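Local coordinates for protein alcohol dehydrogenase (Thermus sp., PDB 4CPD) that probably catalyses the NAD-dependent, zinc-requiring interconversion of alcohols with aldehydes or ketones, as a thermostable member of the medium-chain dehydrogenase family, at residues 8-13 and 44-49; 35-40 and 328-333; 48-53 and 112-117. All coordinates share one frame; numbering follows the deposited sequence.

Interaction 1: residues 8-13 and 44-49; sequences NKERVA and LYHGKI
One face of the Y45 ring is covered by the backbone of E10, whose CA sits over the ring centre, 3.7 Å from the centroid, in a CH-pi contact. At the rim, near the ring plane, V12 CB approaches CE1 at 4.4 Å, and the ring also meets that of Y330. The imidazole of H46 is touched at its edge instead: E10 OE1 comes to 3.5 Å from CD2, with carboxylate and ring planes 71° apart, while H46 NE2 is hydrogen-bonded to D334 OD2. The tyrosine reaches under the turn because its CG is anti to the backbone N (chi1 -163°). Here a type II beta turn, N8 to R11, joins the antiparallel strands 2-8 and 11-16 as a hairpin and rests on the C-terminal end of helix 39-45. E10, with positive phi at the third position of the turn, gives its N-H to Y45 O (N to O 2.8 Å, N-H...O 146°), a carbonyl of the last helical turn. K9 runs its methylenes past the next carbonyl, CE lying 3.7 Å from H46 O, before chi4 bends the chain and NZ forms a salt bridge with E10 OE2 at 2.9 Å.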
loop_
_atom_site.group_PDB
_atom_site.type_symbol
_atom_site.label_atom_id
_atom_site.label_comp_id
_atom_site.label_asym_id
_atom_site.label_seq_id
_atom_site.Cartn_x
_atom_site.Cartn_y
_atom_site.Cartn_z
ATOM N N ASN A 8 -14.883 -20.963 29.030
ATOM C CA ASN A 8 -15.462 -21.413 27.755
ATOM C C ASN A 8 -16.020 -20.204 26.997
ATOM O O ASN A 8 -16.015 -19.103 27.511
ATOM C CB ASN A 8 -16.543 -22.493 27.974
ATOM C CG ASN A 8 -17.550 -22.105 29.039
ATOM O OD1 ASN A 8 -18.455 -21.300 28.792
ATOM N ND2 ASN A 8 -17.404 -22.677 30.236
ATOM N N LYS A 9 -16.481 -20.417 25.771
ATOM C CA LYS A 9 -17.103 -19.366 24.973
ATOM C C LYS A 9 -18.025 -18.513 25.864
ATOM O O LYS A 9 -18.963 -19.023 26.482
ATOM C CB LYS A 9 -17.869 -19.996 23.798
ATOM C CG LYS A 9 -18.255 -19.043 22.669
ATOM C CD LYS A 9 -18.579 -19.793 21.384
ATOM C CE LYS A 9 -19.353 -18.937 20.393
ATOM N NZ LYS A 9 -20.810 -18.947 20.675
ATOM N N GLU A 10 -17.706 -17.216 25.949
ATOM C CA GLU A 10 -18.501 -16.178 26.670
ATOM C C GLU A 10 -18.533 -16.329 28.198
ATOM O O GLU A 10 -19.365 -15.733 28.869
ATOM C CB GLU A 10 -19.936 -16.071 26.115
ATOM C CG GLU A 10 -20.182 -16.916 24.861
ATOM C CD GLU A 10 -20.919 -16.212 23.740
ATOM O OE1 GLU A 10 -21.232 -15.004 23.839
ATOM O OE2 GLU A 10 -21.176 -16.895 22.735
ATOM N N ARG A 11 -17.617 -17.119 28.733
ATOM C CA ARG A 11 -17.438 -17.241 30.166
ATOM C C ARG A 11 -15.958 -16.985 30.520
ATOM O O ARG A 11 -15.028 -17.429 29.838
ATOM C CB ARG A 11 -17.892 -18.619 30.687
ATOM C CG ARG A 11 -17.777 -18.775 32.211
ATOM C CD ARG A 11 -18.814 -19.727 32.788
ATOM N NE ARG A 11 -20.168 -19.301 32.407
ATOM C CZ ARG A 11 -21.040 -18.648 33.181
ATOM N NH1 ARG A 11 -20.755 -18.323 34.445
ATOM N NH2 ARG A 11 -22.234 -18.328 32.679
ATOM N N VAL A 12 -15.765 -16.287 31.628
ATOM C CA VAL A 12 -14.468 -15.858 32.082
ATOM C C VAL A 12 -14.579 -15.647 33.584
ATOM O O VAL A 12 -15.636 -15.231 34.074
ATOM C CB VAL A 12 -14.098 -14.575 31.341
ATOM C CG1 VAL A 12 -13.766 -13.438 32.283
ATOM C CG2 VAL A 12 -12.974 -14.848 30.371
ATOM N N ALA A 13 -13.505 -15.931 34.313
ATOM C CA ALA A 13 -13.533 -15.893 35.788
ATOM C C ALA A 13 -12.154 -15.597 36.357
ATOM O O ALA A 13 -11.141 -15.848 35.698
ATOM C CB ALA A 13 -14.042 -17.221 36.337
ATOM N N LEU A 44 -11.484 -13.532 21.377
ATOM C CA LEU A 44 -11.280 -14.645 22.291
ATOM C C LEU A 44 -12.615 -15.031 22.893
ATOM O O LEU A 44 -13.045 -16.161 22.746
ATOM C CB LEU A 44 -10.305 -14.305 23.411
ATOM C CG LEU A 44 -8.886 -14.727 23.063
ATOM C CD1 LEU A 44 -8.254 -13.658 22.215
ATOM C CD2 LEU A 44 -8.007 -14.964 24.269
ATOM N N TYR A 45 -13.265 -14.069 23.545
ATOM C CA TYR A 45 -14.494 -14.290 24.307
ATOM C C TYR A 45 -15.505 -15.090 23.484
ATOM O O TYR A 45 -16.122 -16.040 23.989
ATOM C CB TYR A 45 -15.089 -12.940 24.682
ATOM C CG TYR A 45 -16.127 -12.893 25.797
ATOM C CD1 TYR A 45 -15.804 -13.207 27.111
ATOM C CD2 TYR A 45 -17.394 -12.413 25.551
ATOM C CE1 TYR A 45 -16.734 -13.093 28.129
ATOM C CE2 TYR A 45 -18.324 -12.288 26.556
ATOM C CZ TYR A 45 -17.992 -12.635 27.837
ATOM O OH TYR A 45 -18.961 -12.502 28.804
ATOM N N HIS A 46 -15.650 -14.710 22.209
ATOM C CA HIS A 46 -16.595 -15.373 21.289
ATOM C C HIS A 46 -16.026 -16.525 20.456
ATOM O O HIS A 46 -16.509 -16.807 19.348
ATOM C CB HIS A 46 -17.173 -14.371 20.314
ATOM C CG HIS A 46 -17.955 -13.278 20.957
ATOM N ND1 HIS A 46 -17.765 -11.954 20.626
ATOM C CD2 HIS A 46 -18.939 -13.302 21.891
ATOM C CE1 HIS A 46 -18.592 -11.207 21.332
ATOM N NE2 HIS A 46 -19.314 -11.999 22.109
ATOM N N GLY A 47 -14.993 -17.163 20.983
ATOM C CA GLY A 47 -14.403 -18.362 20.388
ATOM C C GLY A 47 -13.921 -18.256 18.953
ATOM O O GLY A 47 -13.676 -19.275 18.292
ATOM N N LYS A 48 -13.776 -17.013 18.486
ATOM C CA LYS A 48 -13.242 -16.685 17.151
ATOM C C LYS A 48 -11.733 -16.993 17.107
ATOM O O LYS A 48 -11.129 -17.075 16.041
ATOM C CB LYS A 48 -13.461 -15.180 16.853
ATOM C CG LYS A 48 -14.232 -14.814 15.585
ATOM C CD LYS A 48 -15.718 -14.575 15.880
ATOM C CE LYS A 48 -16.293 -13.363 15.158
ATOM N NZ LYS A 48 -15.791 -12.083 15.741
ATOM N N ILE A 49 -11.128 -17.122 18.283
ATOM C CA ILE A 49 -9.704 -17.407 18.419
ATOM C C ILE A 49 -9.538 -18.543 19.452
ATOM O O ILE A 49 -10.179 -18.520 20.527
ATOM C CB ILE A 49 -8.935 -16.155 18.921
ATOM C CG1 ILE A 49 -9.136 -14.940 17.978
ATOM C CG2 ILE A 49 -7.460 -16.479 19.122
ATOM C CD1 ILE A 49 -8.312 -14.939 16.707
#

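Interaction 2: residues 35-40 and 328-333; sequences AGICGS and RGYELF. With ZN (zinc ion), chain E; NAD (nicotinamide-adenine-dinucleotide), chain G.
I37, on strand 28-37, directs its side chain at G329, Y330 and F333 of helix 326-334; all three outer carbons meet Y330, and CG2 and CD1 each reach a further residue. From CB the branches part: CG1 is anti to the carbonyl carbon (chi1 -60°), and CG2 is anti to the backbone N. CG2 lies above the centre of the Y330 ring, 4.3 Å from its plane, and also touches CD2 of F333 at 3.8 Å. CG1 leans on the same tyrosine at CE1. The chain then continues extended (chi2 165°), carrying the tip, I37 CD1, to 3.8 Å from Y330 CD1. The same I37 CD1 lies 4.0 Å from G329 C, where the methyl meets bare helix backbone. Y330 is turned obliquely to the isoleucine and has its hydroxyl bonded to Q122, so its polar end is satisfied beyond this apolar patch.

F333, one helical turn after G329, slides past I37 in the opposite direction. I37 O stands over a face of its ring, whereas G39 N approaches the edge in plane, 3.5 Å from CE2; CZ borders the NAD pyrophosphate. G39 N itself makes a weak bond to NAD O1N at 3.2 Å. Just before it, C38 SG does two jobs: it binds the zinc ion at 2.2 Å and, at the N-cap of helix 39-45, accepts from S40 N (3.4 Å, N-H...S 158°). H59, D152 and a water, the latter also bonded to S40 OG, are the zinc's other ligands. The strand-to-helix junction that presents a zinc cysteine next to bound coenzyme, backed here by the apolar face of helix 326-334, is characteristic of medium-chain alcohol dehydrogenases, where this zinc is the catalytic one.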
loop_
_atom_site.group_PDB
_atom_site.type_symbol
_atom_site.label_atom_id
_atom_site.label_comp_id
_atom_site.label_asym_id
_atom_site.label_seq_id
_atom_site.Cartn_x
_atom_site.Cartn_y
_atom_site.Cartn_z
ATOM N N ALA A 35 -4.717 -3.068 33.756
ATOM C CA ALA A 35 -4.808 -4.005 32.653
ATOM C C ALA A 35 -6.069 -3.719 31.897
ATOM O O ALA A 35 -7.104 -3.535 32.480
ATOM C CB ALA A 35 -4.777 -5.434 33.144
ATOM N N GLY A 36 -5.974 -3.659 30.584
ATOM C CA GLY A 36 -7.118 -3.297 29.784
ATOM C C GLY A 36 -7.842 -4.523 29.272
ATOM O O GLY A 36 -7.281 -5.641 29.228
ATOM N N ILE A 37 -9.093 -4.278 28.879
ATOM C CA ILE A 37 -9.861 -5.165 28.010
ATOM C C ILE A 37 -9.998 -4.519 26.635
ATOM O O ILE A 37 -10.531 -3.410 26.514
ATOM C CB ILE A 37 -11.253 -5.406 28.556
ATOM C CG1 ILE A 37 -11.145 -6.051 29.940
ATOM C CG2 ILE A 37 -12.029 -6.304 27.609
ATOM C CD1 ILE A 37 -12.441 -5.999 30.719
ATOM N N CYS A 38 -9.516 -5.244 25.621
ATOM C CA CYS A 38 -9.394 -4.747 24.238
ATOM C C CYS A 38 -10.490 -5.373 23.370
ATOM O O CYS A 38 -11.028 -6.440 23.676
ATOM C CB CYS A 38 -7.992 -5.092 23.704
ATOM S SG CYS A 38 -7.651 -4.640 22.007
ATOM N N GLY A 39 -10.828 -4.701 22.285
ATOM C CA GLY A 39 -11.719 -5.283 21.289
ATOM C C GLY A 39 -11.249 -6.659 20.826
ATOM O O GLY A 39 -12.075 -7.541 20.599
ATOM N N SER A 40 -9.926 -6.835 20.688
ATOM C CA SER A 40 -9.340 -8.120 20.324
ATOM C C SER A 40 -9.712 -9.220 21.323
ATOM O O SER A 40 -9.814 -10.391 20.951
ATOM C CB SER A 40 -7.812 -8.034 20.236
ATOM O OG SER A 40 -7.395 -7.053 19.301
ATOM N N ARG A 328 -17.816 -8.947 34.788
ATOM C CA ARG A 328 -18.758 -7.850 34.528
ATOM C C ARG A 328 -18.175 -6.956 33.390
ATOM O O ARG A 328 -18.859 -6.604 32.409
ATOM C CB ARG A 328 -19.037 -7.058 35.828
ATOM C CG ARG A 328 -20.229 -6.084 35.782
ATOM C CD ARG A 328 -20.600 -5.510 37.155
ATOM N N GLY A 329 -16.889 -6.642 33.499
ATOM C CA GLY A 329 -16.228 -5.778 32.523
ATOM C C GLY A 329 -16.393 -6.281 31.108
ATOM O O GLY A 329 -16.754 -5.532 30.194
ATOM N N TYR A 330 -16.127 -7.566 30.941
ATOM C CA TYR A 330 -16.240 -8.213 29.656
ATOM C C TYR A 330 -17.675 -8.129 29.142
ATOM O O TYR A 330 -17.891 -7.852 27.963
ATOM C CB TYR A 330 -15.779 -9.672 29.749
ATOM C CG TYR A 330 -14.285 -9.919 29.490
ATOM C CD1 TYR A 330 -13.332 -9.705 30.463
ATOM C CD2 TYR A 330 -13.855 -10.424 28.284
ATOM C CE1 TYR A 330 -11.993 -9.957 30.225
ATOM C CE2 TYR A 330 -12.524 -10.689 28.044
ATOM C CZ TYR A 330 -11.592 -10.448 29.017
ATOM O OH TYR A 330 -10.260 -10.713 28.725
ATOM N N GLU A 331 -18.648 -8.361 30.026
ATOM C CA GLU A 331 -20.066 -8.313 29.654
ATOM C C GLU A 331 -20.415 -6.910 29.184
ATOM O O GLU A 331 -21.005 -6.738 28.117
ATOM C CB GLU A 331 -20.962 -8.697 30.839
ATOM C CG GLU A 331 -22.049 -9.721 30.531
ATOM N N LEU A 332 -20.032 -5.919 29.987
ATOM C CA LEU A 332 -20.290 -4.511 29.673
ATOM C C LEU A 332 -19.710 -4.137 28.327
ATOM O O LEU A 332 -20.406 -3.624 27.459
ATOM C CB LEU A 332 -19.709 -3.580 30.750
ATOM C CG LEU A 332 -20.575 -3.153 31.948
ATOM C CD1 LEU A 332 -21.803 -2.395 31.493
ATOM C CD2 LEU A 332 -20.989 -4.361 32.760
ATOM N N PHE A 333 -18.424 -4.403 28.158
ATOM C CA PHE A 333 -17.738 -4.054 26.916
ATOM C C PHE A 333 -18.331 -4.788 25.704
ATOM O O PHE A 333 -18.588 -4.189 24.661
ATOM C CB PHE A 333 -16.241 -4.332 27.051
ATOM C CG PHE A 333 -15.428 -3.827 25.898
ATOM C CD1 PHE A 333 -15.570 -2.510 25.446
ATOM C CD2 PHE A 333 -14.512 -4.662 25.268
ATOM C CE1 PHE A 333 -14.811 -2.048 24.382
ATOM C CE2 PHE A 333 -13.752 -4.199 24.216
ATOM C CZ PHE A 333 -13.900 -2.893 23.772
HETATM ZN ZN ZN E . -5.468 -5.135 21.848
HETATM P PA NAD G . -14.723 -2.387 19.235
HETATM O O1A NAD G . -14.872 -1.972 20.701
HETATM O O2A NAD G . -15.458 -3.626 18.732
HETATM O O5B NAD G . -15.044 -1.182 18.203
HETATM C C5B NAD G . -15.652 -1.441 16.939
HETATM C C4B NAD G . -16.506 -0.248 16.519
HETATM O O4B NAD G . -16.858 -0.363 15.134
HETATM C C3B NAD G . -17.806 -0.183 17.328
HETATM O O3B NAD G . -18.130 1.146 17.766
HETATM C C2B NAD G . -18.854 -0.645 16.356
HETATM O O2B NAD G . -20.133 -0.066 16.633
HETATM C C1B NAD G . -18.267 -0.166 15.043
HETATM N N9A NAD G . -18.835 -0.929 13.931
HETATM C C8A NAD G . -19.025 -2.264 13.922
HETATM N N7A NAD G . -19.580 -2.622 12.739
HETATM C C5A NAD G . -19.740 -1.508 11.988
HETATM C C6A NAD G . -20.252 -1.187 10.641
HETATM N N6A NAD G . -20.708 -2.188 9.871
HETATM N N1A NAD G . -20.255 0.103 10.214
HETATM C C2A NAD G . -19.792 1.100 10.994
HETATM N N3A NAD G . -19.309 0.875 12.239
HETATM C C4A NAD G . -19.253 -0.381 12.780
HETATM O O3 NAD G . -13.158 -2.654 18.905
HETATM P PN NAD G . -11.880 -1.689 19.160
HETATM O O1N NAD G . -11.430 -2.012 20.572
HETATM O O2N NAD G . -12.134 -0.266 18.653
HETATM O O5D NAD G . -10.837 -2.311 18.093
HETATM C C5D NAD G . -10.986 -1.905 16.718
HETATM C C4D NAD G . -10.640 -2.968 15.679
HETATM O O4D NAD G . -9.223 -2.936 15.461
HETATM C C3D NAD G . -10.991 -4.399 16.092
HETATM O O3D NAD G . -11.344 -5.139 14.911
HETATM C C2D NAD G . -9.703 -4.905 16.747
HETATM O O2D NAD G . -9.548 -6.346 16.809
HETATM C C1D NAD G . -8.670 -4.211 15.855
HETATM N N1N NAD G . -7.339 -4.066 16.467
HETATM C C2N NAD G . -6.323 -4.304 15.633
HETATM C C3N NAD G . -5.001 -4.212 16.041
HETATM C C7N NAD G . -3.962 -4.489 14.992
HETATM O O7N NAD G . -2.857 -4.914 15.287
HETATM N N7N NAD G . -4.295 -4.227 13.713
HETATM C C4N NAD G . -4.721 -3.850 17.370
HETATM C C5N NAD G . -5.792 -3.603 18.238
HETATM C C6N NAD G . -7.108 -3.718 17.760
HETATM O O HOH W 1 -4.736 -5.949 19.627
#

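Interaction 3: residues 48-53 and 112-117; sequences KIPVLP and GPMFGN
I49 and F115 meet with their side chains crossing at about a right angle, the isoleucine offering its branch methyl CG2 to the ring atom CE2 at 4.2 Å. That methyl is anti to the backbone N (chi1 -57° sets CG1 beside N instead), which turns it across to the other loop. It approaches the ring obliquely. F115 in turn meets Y111 edge-to-face, and I49 also leans on Y111, so that one tyrosine adjoins both partners.

Two further apolar pairs lie alongside. P50 and M114 meet through their CG atoms, 4.2 Å apart; the CB of M114 points at the 48-53 loop, but the rest of its chain leads away, leaving the sulfur out of the contact. L52 starts off to one side and comes back at its end, where CD1 reaches P113 CG at 4.3 Å. V51 between them faces the other way, against L44 of helix 39-45, and its CA is the one nearest the CA of G112.

The two main chains are thus close, V51 CA being 4.7 Å from G112 CA, yet the polar link between them is a water. This single molecule gives a hydrogen to P50 O and takes one from M114 N, each at 2.7 Å, while P50 O also borders the ring carbon P113 CD. G112 O, for its part, holds the 112-117 turn together by accepting from F115 N and N117 N, both at 3.2 Å, from opposite faces of its carbonyl plane. With P50 and P113 supplying no backbone N-H, cohesion between these two loops of the GroES-like domain comes from apolar contacts and one bridging water, in a contact that lies at the surface of the domain.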
loop_
_atom_site.group_PDB
_atom_site.type_symbol
_atom_site.label_atom_id
_atom_site.label_comp_id
_atom_site.label_asym_id
_atom_site.label_seq_id
_atom_site.Cartn_x
_atom_site.Cartn_y
_atom_site.Cartn_z
ATOM N N LYS A 48 -13.776 -17.013 18.486
ATOM C CA LYS A 48 -13.242 -16.685 17.151
ATOM C C LYS A 48 -11.733 -16.993 17.107
ATOM O O LYS A 48 -11.129 -17.075 16.041
ATOM C CB LYS A 48 -13.461 -15.180 16.853
ATOM C CG LYS A 48 -14.232 -14.814 15.585
ATOM C CD LYS A 48 -15.718 -14.575 15.880
ATOM C CE LYS A 48 -16.293 -13.363 15.158
ATOM N NZ LYS A 48 -15.791 -12.083 15.741
ATOM N N ILE A 49 -11.128 -17.122 18.283
ATOM C CA ILE A 49 -9.704 -17.407 18.419
ATOM C C ILE A 49 -9.538 -18.543 19.452
ATOM O O ILE A 49 -10.179 -18.520 20.527
ATOM C CB ILE A 49 -8.935 -16.155 18.921
ATOM C CG1 ILE A 49 -9.136 -14.940 17.978
ATOM C CG2 ILE A 49 -7.460 -16.479 19.122
ATOM C CD1 ILE A 49 -8.312 -14.939 16.707
ATOM N N PRO A 50 -8.686 -19.544 19.139
ATOM C CA PRO A 50 -8.603 -20.697 20.016
ATOM C C PRO A 50 -7.812 -20.438 21.297
ATOM O O PRO A 50 -6.658 -19.973 21.252
ATOM C CB PRO A 50 -7.866 -21.744 19.167
ATOM C CG PRO A 50 -7.652 -21.148 17.825
ATOM C CD PRO A 50 -7.781 -19.682 17.986
ATOM N N VAL A 51 -8.443 -20.758 22.423
ATOM C CA VAL A 51 -7.845 -20.591 23.732
ATOM C C VAL A 51 -8.172 -21.842 24.543
ATOM O O VAL A 51 -9.304 -22.334 24.500
ATOM C CB VAL A 51 -8.459 -19.392 24.488
ATOM C CG1 VAL A 51 -7.608 -19.042 25.693
ATOM C CG2 VAL A 51 -8.602 -18.187 23.599
ATOM N N LEU A 52 -7.190 -22.317 25.310
ATOM C CA LEU A 52 -7.377 -23.431 26.254
ATOM C C LEU A 52 -7.941 -22.864 27.567
ATOM O O LEU A 52 -7.526 -21.804 28.039
ATOM C CB LEU A 52 -6.049 -24.139 26.556
ATOM C CG LEU A 52 -5.379 -25.105 25.575
ATOM C CD1 LEU A 52 -5.948 -24.950 24.178
ATOM C CD2 LEU A 52 -3.852 -24.899 25.559
ATOM N N PRO A 53 -8.906 -23.560 28.156
ATOM C CA PRO A 53 -9.416 -23.214 29.491
ATOM C C PRO A 53 -8.322 -23.117 30.563
ATOM O O PRO A 53 -7.371 -23.895 30.566
ATOM C CB PRO A 53 -10.381 -24.366 29.801
ATOM C CG PRO A 53 -10.889 -24.770 28.456
ATOM C CD PRO A 53 -9.776 -24.533 27.471
ATOM N N GLY A 112 -3.574 -17.164 23.418
ATOM C CA GLY A 112 -3.699 -18.577 23.116
ATOM C C GLY A 112 -2.551 -19.144 22.304
ATOM O O GLY A 112 -1.652 -18.413 21.900
ATOM N N PRO A 113 -2.592 -20.458 22.046
ATOM C CA PRO A 113 -1.462 -21.164 21.449
ATOM C C PRO A 113 -1.159 -20.827 19.987
ATOM O O PRO A 113 -0.055 -21.084 19.536
ATOM C CB PRO A 113 -1.855 -22.637 21.595
ATOM C CG PRO A 113 -3.341 -22.637 21.602
ATOM C CD PRO A 113 -3.776 -21.328 22.203
ATOM N N MET A 114 -2.085 -20.224 19.252
ATOM C CA MET A 114 -1.760 -19.808 17.865
ATOM C C MET A 114 -0.912 -18.538 17.763
ATOM O O MET A 114 -0.438 -18.187 16.683
ATOM C CB MET A 114 -3.031 -19.722 17.011
ATOM C CG MET A 114 -3.582 -21.108 16.720
ATOM S SD MET A 114 -2.388 -22.051 15.745
ATOM C CE MET A 114 -1.493 -23.075 16.929
ATOM N N PHE A 115 -0.702 -17.881 18.903
ATOM C CA PHE A 115 0.035 -16.621 18.998
ATOM C C PHE A 115 1.055 -16.644 20.134
ATOM O O PHE A 115 1.106 -15.735 20.962
ATOM C CB PHE A 115 -0.947 -15.480 19.191
ATOM C CG PHE A 115 -1.870 -15.302 18.032
ATOM C CD1 PHE A 115 -1.492 -14.529 16.959
ATOM C CD2 PHE A 115 -3.111 -15.937 18.007
ATOM C CE1 PHE A 115 -2.338 -14.363 15.886
ATOM C CE2 PHE A 115 -3.958 -15.776 16.939
ATOM C CZ PHE A 115 -3.569 -14.983 15.875
ATOM N N GLY A 116 1.856 -17.704 20.171
ATOM C CA GLY A 116 3.022 -17.762 21.042
ATOM C C GLY A 116 2.760 -18.414 22.377
ATOM O O GLY A 116 3.690 -18.598 23.166
ATOM N N ASN A 117 1.492 -18.736 22.642
ATOM C CA ASN A 117 1.101 -19.409 23.886
ATOM C C ASN A 117 1.664 -18.698 25.126
ATOM O O ASN A 117 2.447 -19.269 25.887
ATOM C CB ASN A 117 1.572 -20.864 23.832
ATOM C CG ASN A 117 0.781 -21.784 24.760
ATOM O OD1 ASN A 117 -0.411 -21.581 25.050
ATOM N ND2 ASN A 117 1.450 -22.810 25.227
HETATM O O HOH W 2 -4.502 -19.176 19.928
#

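Overall arrangement
Interactions 1 and 2 share helix 39-45: interaction 2 spans the strand-to-helix junction at its start, and interaction 1 packs its C-terminal end against the hairpin of strands 2-8 and 11-16. Interaction 3 takes the loop that follows, sharing K48 and I49 with interaction 1. The centre of interaction 1 is about 12 Å from that of interaction 2. Y45 packs on Y330 between these two, and L44 on V51 between interactions 1 and 3. Along the chain the segments of interactions 1 and 2 alternate (8-13, 35-40, 44-49, 328-333), and interaction 3 falls between the halves of interaction 2. The helix that follows the zinc ligand C38 is thus flanked by segments from near both chain ends.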